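Local coordinates for lectin CEL-I, N-acetyl-D-galactosamine-specific C-type (Cucumaria echinata, PDB 4WQQ), which binds sugars with the help of calcium ions, here as a mutant of a galactose/N-acetylgalactosamine-specific lectin engineered to recognise mannose, at residues L46-S51 / D89-G94. The protein carries 3 engineered substitutions. Sequence-based numbering, arbitrary orientation.
Sequences LVSVHS and DGSKVG
Ser48 reaches Asp89 directly, hydroxyl to carboxylate, and the side chain of Asp89 is the one to follow outward. Its CB carries CG between the backbone N and the carbonyl carbon (chi1 69°), which brings the carboxylate up to the 46-51 segment. From there the two oxygens divide the work. OD2 faces across: Asp89 OD2 accepts a short bond of 2.6 Å from Ser48 OG on its syn lone pair, and a water that also hydrogen-bonds to Leu46 O lies next to it. OD1 turns back to its own loop, where Ser91 OG donates to Asp89 OD1 at 2.6 Å on the syn side. The backbone N of Ser91 donates to the same oxygen from above the carboxylate plane, 39° out of it, closing an Asx turn through Gly90, whose phi is positive. In this C-type lectin domain the contact ties the loop between strand 42-46 and helix 52-65 to the long loop after strand 86-87, away from the calcium and mannose sites. With its own hydrogen directed at Asp89, Ser91 OG serves as acceptor for the imidazole N-H: His50 NE2 lies 2.9 Å from Ser91 OG, which sits only 8° out of the ring plane. Further round that edge, His50 CE1 comes within 3.1 Å of Lys92 O, while ND1 meets a water that donates to the same carbonyl. The ring of Trp87, from strand 86-87, meets the His50 ring. A further water links Val49 O to Gly94 N, and Lys137 NZ, from strand 132-140, hydrogen-bonds to Ser48 OG.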
# COMPACT_ATOMS: atom_id res chain seq x y z
N LEU A 46 -1.28 13.95 -7.10
CA LEU A 46 -0.21 14.36 -8.01
C LEU A 46 1.15 14.33 -7.27
O LEU A 46 1.21 14.60 -6.10
CB LEU A 46 -0.48 15.77 -8.54
CG LEU A 46 -1.49 15.81 -9.71
CD1 LEU A 46 -1.98 17.21 -9.95
CD2 LEU A 46 -0.97 15.18 -11.00
N VAL A 47 2.20 13.99 -7.98
CA VAL A 47 3.55 13.85 -7.39
C VAL A 47 3.99 15.18 -6.79
O VAL A 47 3.81 16.28 -7.37
CB VAL A 47 4.51 13.29 -8.48
CG1 VAL A 47 4.67 14.28 -9.61
CG2 VAL A 47 5.85 12.92 -7.88
N SER A 48 4.56 15.10 -5.59
CA SER A 48 5.32 16.19 -4.99
C SER A 48 6.78 15.80 -5.01
O SER A 48 7.06 14.62 -5.00
CB SER A 48 4.83 16.45 -3.59
OG SER A 48 5.00 15.31 -2.75
N VAL A 49 7.69 16.79 -5.00
CA VAL A 49 9.16 16.54 -5.28
C VAL A 49 9.95 17.20 -4.15
O VAL A 49 9.81 18.40 -3.91
CB VAL A 49 9.58 17.07 -6.66
CG1 VAL A 49 11.04 16.70 -6.98
CG2 VAL A 49 8.69 16.42 -7.72
N HIS A 50 10.70 16.38 -3.44
CA HIS A 50 11.40 16.91 -2.25
C HIS A 50 12.91 16.82 -2.24
O HIS A 50 13.48 17.17 -1.21
CB HIS A 50 10.81 16.30 -0.99
CG HIS A 50 9.39 16.67 -0.82
ND1 HIS A 50 8.98 17.88 -0.31
CD2 HIS A 50 8.26 15.99 -1.16
CE1 HIS A 50 7.66 17.91 -0.31
NE2 HIS A 50 7.20 16.79 -0.84
N SER A 51 13.50 16.39 -3.33
CA SER A 51 14.95 16.36 -3.51
C SER A 51 15.34 16.19 -4.95
O SER A 51 14.53 15.79 -5.79
CB SER A 51 15.49 15.17 -2.71
OG SER A 51 15.12 13.92 -3.28
N ASP A 89 -0.66 17.65 -1.83
CA ASP A 89 -0.59 16.57 -0.82
C ASP A 89 -0.32 17.06 0.57
O ASP A 89 -0.32 16.28 1.53
CB ASP A 89 0.37 15.44 -1.21
CG ASP A 89 1.83 15.81 -1.20
OD1 ASP A 89 2.18 16.96 -0.81
OD2 ASP A 89 2.62 14.98 -1.72
N GLY A 90 -0.18 18.37 0.69
CA GLY A 90 -0.02 19.01 1.98
C GLY A 90 1.39 18.99 2.48
O GLY A 90 1.67 19.50 3.56
N SER A 91 2.28 18.35 1.76
CA SER A 91 3.68 18.38 2.11
C SER A 91 4.22 19.80 1.87
O SER A 91 3.69 20.55 1.05
CB SER A 91 4.48 17.34 1.35
OG SER A 91 4.56 17.61 -0.09
N LYS A 92 5.29 20.20 2.61
CA LYS A 92 5.85 21.56 2.47
C LYS A 92 6.72 21.71 1.28
O LYS A 92 7.41 20.75 0.91
CB LYS A 92 6.66 21.96 3.74
CG LYS A 92 5.75 22.35 4.89
CD LYS A 92 6.55 22.83 6.11
CE LYS A 92 7.34 24.12 5.87
NZ LYS A 92 8.01 24.65 7.13
N VAL A 93 6.69 22.89 0.60
CA VAL A 93 7.59 23.10 -0.52
C VAL A 93 8.95 23.43 0.08
O VAL A 93 9.10 24.39 0.83
CB VAL A 93 7.10 24.22 -1.45
CG1 VAL A 93 8.03 24.39 -2.62
CG2 VAL A 93 5.71 23.89 -1.91
N GLY A 94 9.89 22.55 -0.08
CA GLY A 94 11.30 22.88 0.25
C GLY A 94 12.05 22.97 -1.03
O GLY A 94 12.42 24.09 -1.55
O HOH W 1 1.80 13.23 -3.64
O HOH W 2 1.15 17.00 -4.43
O HOH W 3 9.39 20.79 -2.45
O HOH W 4 10.25 19.44 1.34